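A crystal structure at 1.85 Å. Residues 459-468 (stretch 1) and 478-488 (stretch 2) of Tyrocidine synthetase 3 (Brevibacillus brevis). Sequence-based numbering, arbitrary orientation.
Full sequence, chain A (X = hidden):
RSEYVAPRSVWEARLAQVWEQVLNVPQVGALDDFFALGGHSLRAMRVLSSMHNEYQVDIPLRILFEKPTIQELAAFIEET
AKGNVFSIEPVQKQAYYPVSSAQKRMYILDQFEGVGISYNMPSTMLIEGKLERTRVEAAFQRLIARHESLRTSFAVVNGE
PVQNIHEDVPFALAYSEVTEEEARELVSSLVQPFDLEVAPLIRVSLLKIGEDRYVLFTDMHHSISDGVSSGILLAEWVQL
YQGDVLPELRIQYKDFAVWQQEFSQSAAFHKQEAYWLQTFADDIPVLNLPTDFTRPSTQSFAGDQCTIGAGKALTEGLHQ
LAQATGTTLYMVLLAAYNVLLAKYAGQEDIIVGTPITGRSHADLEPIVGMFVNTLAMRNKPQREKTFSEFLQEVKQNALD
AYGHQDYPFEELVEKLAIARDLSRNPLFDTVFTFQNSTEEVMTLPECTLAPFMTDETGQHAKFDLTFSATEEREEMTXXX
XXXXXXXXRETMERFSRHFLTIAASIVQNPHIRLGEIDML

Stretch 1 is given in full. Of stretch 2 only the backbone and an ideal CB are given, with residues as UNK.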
# COMPACT_ATOMS: atom_id res chain seq x y z
N GLN A 459 9.41 -3.92 -16.44
CA GLN A 459 10.57 -3.42 -17.17
C GLN A 459 11.33 -2.33 -16.41
O GLN A 459 12.48 -2.03 -16.74
CB GLN A 459 10.16 -2.92 -18.56
CG GLN A 459 9.59 -4.00 -19.49
CD GLN A 459 10.65 -4.97 -20.00
OE1 GLN A 459 11.20 -5.77 -19.24
NE2 GLN A 459 10.93 -4.90 -21.30
N HIS A 460 10.68 -1.74 -15.40
CA HIS A 460 11.32 -0.79 -14.49
C HIS A 460 11.34 -1.41 -13.09
O HIS A 460 10.29 -1.80 -12.57
CB HIS A 460 10.55 0.53 -14.48
CG HIS A 460 11.04 1.52 -13.46
ND1 HIS A 460 11.98 2.48 -13.74
CD2 HIS A 460 10.69 1.70 -12.16
CE1 HIS A 460 12.21 3.21 -12.66
NE2 HIS A 460 11.44 2.75 -11.68
N ALA A 461 12.52 -1.49 -12.49
CA ALA A 461 12.67 -2.07 -11.15
C ALA A 461 13.31 -1.07 -10.20
O ALA A 461 14.51 -0.83 -10.28
CB ALA A 461 13.48 -3.36 -11.22
N LYS A 462 12.52 -0.50 -9.29
CA LYS A 462 13.05 0.45 -8.31
C LYS A 462 13.97 -0.22 -7.28
O LYS A 462 14.93 0.39 -6.81
CB LYS A 462 11.92 1.19 -7.58
CG LYS A 462 12.40 2.39 -6.75
CD LYS A 462 11.30 2.90 -5.81
CE LYS A 462 11.89 3.75 -4.68
NZ LYS A 462 10.91 3.94 -3.57
N PHE A 463 13.69 -1.48 -6.96
CA PHE A 463 14.43 -2.22 -5.93
C PHE A 463 15.17 -3.39 -6.55
O PHE A 463 14.88 -3.76 -7.69
CB PHE A 463 13.46 -2.70 -4.86
CG PHE A 463 12.69 -1.60 -4.22
CD1 PHE A 463 11.41 -1.29 -4.66
CD2 PHE A 463 13.24 -0.85 -3.19
CE1 PHE A 463 10.69 -0.25 -4.08
CE2 PHE A 463 12.53 0.19 -2.61
CZ PHE A 463 11.25 0.49 -3.05
N ASP A 464 16.11 -3.98 -5.80
CA ASP A 464 16.85 -5.16 -6.29
C ASP A 464 15.87 -6.18 -6.81
O ASP A 464 16.06 -6.75 -7.89
CB ASP A 464 17.66 -5.81 -5.17
CG ASP A 464 18.89 -5.01 -4.81
OD1 ASP A 464 19.04 -3.89 -5.32
OD2 ASP A 464 19.69 -5.52 -4.01
N LEU A 465 14.82 -6.41 -6.04
CA LEU A 465 13.70 -7.19 -6.51
C LEU A 465 12.43 -6.90 -5.72
O LEU A 465 12.48 -6.52 -4.55
CB LEU A 465 14.04 -8.69 -6.52
CG LEU A 465 14.04 -9.47 -5.21
CD1 LEU A 465 12.66 -10.03 -4.95
CD2 LEU A 465 15.05 -10.62 -5.27
N THR A 466 11.29 -7.04 -6.40
CA THR A 466 9.99 -6.92 -5.78
C THR A 466 9.29 -8.27 -5.92
O THR A 466 9.12 -8.77 -7.03
CB THR A 466 9.14 -5.84 -6.48
OG1 THR A 466 9.76 -4.57 -6.29
CG2 THR A 466 7.73 -5.82 -5.91
N PHE A 467 8.92 -8.84 -4.78
CA PHE A 467 8.32 -10.17 -4.72
C PHE A 467 6.82 -9.98 -4.57
O PHE A 467 6.39 -9.34 -3.62
CB PHE A 467 8.90 -10.94 -3.53
CG PHE A 467 8.38 -12.35 -3.40
CD1 PHE A 467 9.14 -13.42 -3.85
CD2 PHE A 467 7.15 -12.60 -2.81
CE1 PHE A 467 8.67 -14.72 -3.72
CE2 PHE A 467 6.68 -13.89 -2.68
CZ PHE A 467 7.44 -14.95 -3.14
N SER A 468 6.04 -10.50 -5.50
CA SER A 468 4.59 -10.30 -5.52
C SER A 468 3.84 -11.63 -5.53
O SER A 468 4.02 -12.44 -6.43
CB SER A 468 4.18 -9.51 -6.76
OG SER A 468 4.66 -8.18 -6.68
N UNK A 478 3.34 -16.57 -7.91
CA UNK A 478 4.48 -15.88 -7.34
C UNK A 478 5.19 -15.12 -8.47
O UNK A 478 5.66 -15.74 -9.42
CB UNK A 478 5.43 -16.86 -6.64
N UNK A 479 5.25 -13.80 -8.34
CA UNK A 479 5.92 -12.95 -9.33
C UNK A 479 7.14 -12.28 -8.72
O UNK A 479 7.12 -11.85 -7.57
CB UNK A 479 4.96 -11.89 -9.88
N UNK A 480 8.22 -12.21 -9.51
CA UNK A 480 9.43 -11.51 -9.10
C UNK A 480 9.84 -10.55 -10.20
O UNK A 480 10.10 -10.96 -11.33
CB UNK A 480 10.56 -12.49 -8.79
N UNK A 481 9.85 -9.26 -9.87
CA UNK A 481 10.37 -8.21 -10.72
C UNK A 481 11.75 -7.91 -10.18
O UNK A 481 11.89 -7.59 -9.00
CB UNK A 481 9.47 -6.97 -10.74
N UNK A 482 12.77 -8.01 -11.02
CA UNK A 482 14.15 -7.93 -10.55
C UNK A 482 15.02 -7.05 -11.43
O UNK A 482 14.72 -6.84 -12.60
CB UNK A 482 14.76 -9.33 -10.47
N UNK A 483 16.10 -6.55 -10.84
CA UNK A 483 17.08 -5.73 -11.53
C UNK A 483 17.86 -6.57 -12.54
O UNK A 483 18.51 -7.54 -12.16
CB UNK A 483 18.03 -5.08 -10.53
N UNK A 484 17.80 -6.18 -13.81
CA UNK A 484 18.53 -6.87 -14.88
C UNK A 484 20.05 -6.79 -14.68
O UNK A 484 20.80 -7.65 -15.14
CB UNK A 484 18.15 -6.27 -16.24
N UNK A 485 20.50 -5.75 -13.98
CA UNK A 485 21.92 -5.54 -13.73
C UNK A 485 22.49 -6.47 -12.65
O UNK A 485 23.71 -6.54 -12.49
CB UNK A 485 22.15 -4.08 -13.33
N UNK A 486 21.62 -7.17 -11.93
CA UNK A 486 22.03 -8.00 -10.79
C UNK A 486 21.78 -9.50 -10.96
O UNK A 486 22.61 -10.32 -10.55
CB UNK A 486 21.30 -7.52 -9.53
N UNK A 487 20.64 -9.87 -11.55
CA UNK A 487 20.23 -11.28 -11.62
C UNK A 487 19.87 -11.73 -13.03
O UNK A 487 19.33 -10.96 -13.82
CB UNK A 487 19.03 -11.52 -10.70
N UNK A 488 20.19 -12.99 -13.32
CA UNK A 488 19.76 -13.63 -14.56
C UNK A 488 18.35 -14.19 -14.35
O UNK A 488 17.90 -14.38 -13.21
CB UNK A 488 20.73 -14.73 -14.98

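Strand 478-483 runs antiparallel to strand 465-468, the N-to-C directions differing by 175° and the axes approaching to 4.6 Å; as in any extended strand, successive side chains alternate between two faces, one carrying L465 and F467, the other T466 and S468.

At position 478 the CA-to-CB bond points sideways, and the ideal CB lies 4.5 Å from F467 CZ. The nearby F467 ring favours an apolar partner; leucine, valine, isoleucine or methionine would serve. The deposited residue is I478, whose CG2 comes to 3.4 Å from F467 CZ.

Position 479 pairs with S468 through two backbone bonds, its N to S468 O at 2.6 Å and S468 N to its O at 2.7 Å. Its phi/psi of -113/139° is ordinary for a strand, and an ideal CB, 3.6 Å from S468 O, has room. Small or polar residues would suit, and the backbone does not demand glycine. G479 is found nonetheless, contributing main chain alone.

Position 480 turns to the face of L465 and F467, its ideal CB 5.0 Å from L465 CD1. A medium apolar side chain, perhaps beta-branched, fits. V480 reaches both neighbours: CG1 is 3.9 Å from L465 CD1 and CG2 is 3.9 Å from F467 CD1.

Position 481 is a hydrogen-bonded pair with T466: T466 N to its O is 2.7 Å, its N to T466 O 3.0 Å. Its CB points to the T466 face, and beyond lie T466 OG1, K462 N and F463 N. These groups would welcome a long polar chain, such as glutamate or glutamine. E481, with chi1 and chi2 both t, extends there and has the largest area covered by stretch 1, 109 Å². The carboxylate's hydrogen-bonded links to stretch 1 run through water: OE2 accepts from water 2 at 2.7 Å, which accepts from K462 N at 2.8 Å, and from water 3, also at 2.7 Å, which bonds T466 OG1 at 2.6 Å. H460 O, 3.3 Å from E481 OE2, is merely another acceptor nearby.

At position 482 the ideal CB is 4.1 Å from L465 CB, on the L465 face. Apolar or aromatic residues are plausible. Of the side chain of Y482, only CB comes near L465, at 4.1 Å from L465 CB; with chi1 at 60° (p), its ring leads away.

Position 483 donates its N to D464 O at 3.0 Å (162°). Its ideal CB lies 3.7 Å from D464 O and 4.4 Å from F463 O, so a small hydroxyl residue, serine or threonine, is attractive. S483 places OG 3.2 Å from F463 O and 2.5 Å from water 1, which donates to A461 O at 2.6 Å.

For 484 through 488, no ideal CB comes within 5.5 Å of stretch 1. At 484 and 485 it imposes no preference; small polar residues would do as well as many others. T484 and S485 make no contact with stretch 1. Positions 486 and 487 point toward stretch 1 and could reach it with long side chains: L486 CD1 lies 3.6 Å from D464 OD1, and F487 presents its ring edge, CE2, to D464 O at 3.6 Å. Position 488 is equally unconstrained; T488 caps the following helix.

Stretch 2, residues 478-488: IGVEYSTSLFT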
# COMPACT_ATOMS: atom_id res chain seq x y z
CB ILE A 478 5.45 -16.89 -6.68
CG1 ILE A 478 4.78 -17.53 -5.46
CG2 ILE A 478 6.75 -16.22 -6.24
CD1 ILE A 478 4.45 -16.53 -4.36
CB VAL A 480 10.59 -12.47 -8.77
CG1 VAL A 480 11.85 -11.70 -8.37
CG2 VAL A 480 10.17 -13.42 -7.65
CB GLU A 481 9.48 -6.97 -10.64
CG GLU A 481 10.03 -5.74 -11.32
CD GLU A 481 9.25 -4.50 -10.93
OE1 GLU A 481 8.19 -4.26 -11.53
OE2 GLU A 481 9.71 -3.77 -10.01
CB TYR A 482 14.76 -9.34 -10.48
CG TYR A 482 14.80 -10.06 -11.80
CD1 TYR A 482 15.92 -9.98 -12.62
CD2 TYR A 482 13.73 -10.84 -12.23
CE1 TYR A 482 15.97 -10.65 -13.84
CE2 TYR A 482 13.77 -11.51 -13.44
CZ TYR A 482 14.89 -11.41 -14.24
OH TYR A 482 14.93 -12.07 -15.44
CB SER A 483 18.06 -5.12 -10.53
OG SER A 483 17.38 -4.32 -9.59
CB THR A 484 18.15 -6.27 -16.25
OG1 THR A 484 16.72 -6.33 -16.41
CG2 THR A 484 18.81 -7.03 -17.39
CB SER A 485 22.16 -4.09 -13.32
OG SER A 485 21.50 -3.81 -12.10
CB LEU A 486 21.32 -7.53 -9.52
CG LEU A 486 21.55 -6.08 -9.07
CD1 LEU A 486 20.78 -5.84 -7.76
CD2 LEU A 486 23.03 -5.79 -8.90
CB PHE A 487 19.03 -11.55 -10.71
CG PHE A 487 19.18 -10.98 -9.32
CD1 PHE A 487 20.02 -11.59 -8.40
CD2 PHE A 487 18.46 -9.86 -8.93
CE1 PHE A 487 20.15 -11.07 -7.11
CE2 PHE A 487 18.59 -9.34 -7.66
CZ PHE A 487 19.43 -9.95 -6.74
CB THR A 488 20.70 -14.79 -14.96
OG1 THR A 488 20.63 -15.84 -13.98
CG2 THR A 488 22.14 -14.32 -15.07
O HOH W 1 16.84 -1.87 -9.73
O HOH W 2 9.85 -1.20 -9.17
O HOH W 3 11.57 -3.97 -8.10
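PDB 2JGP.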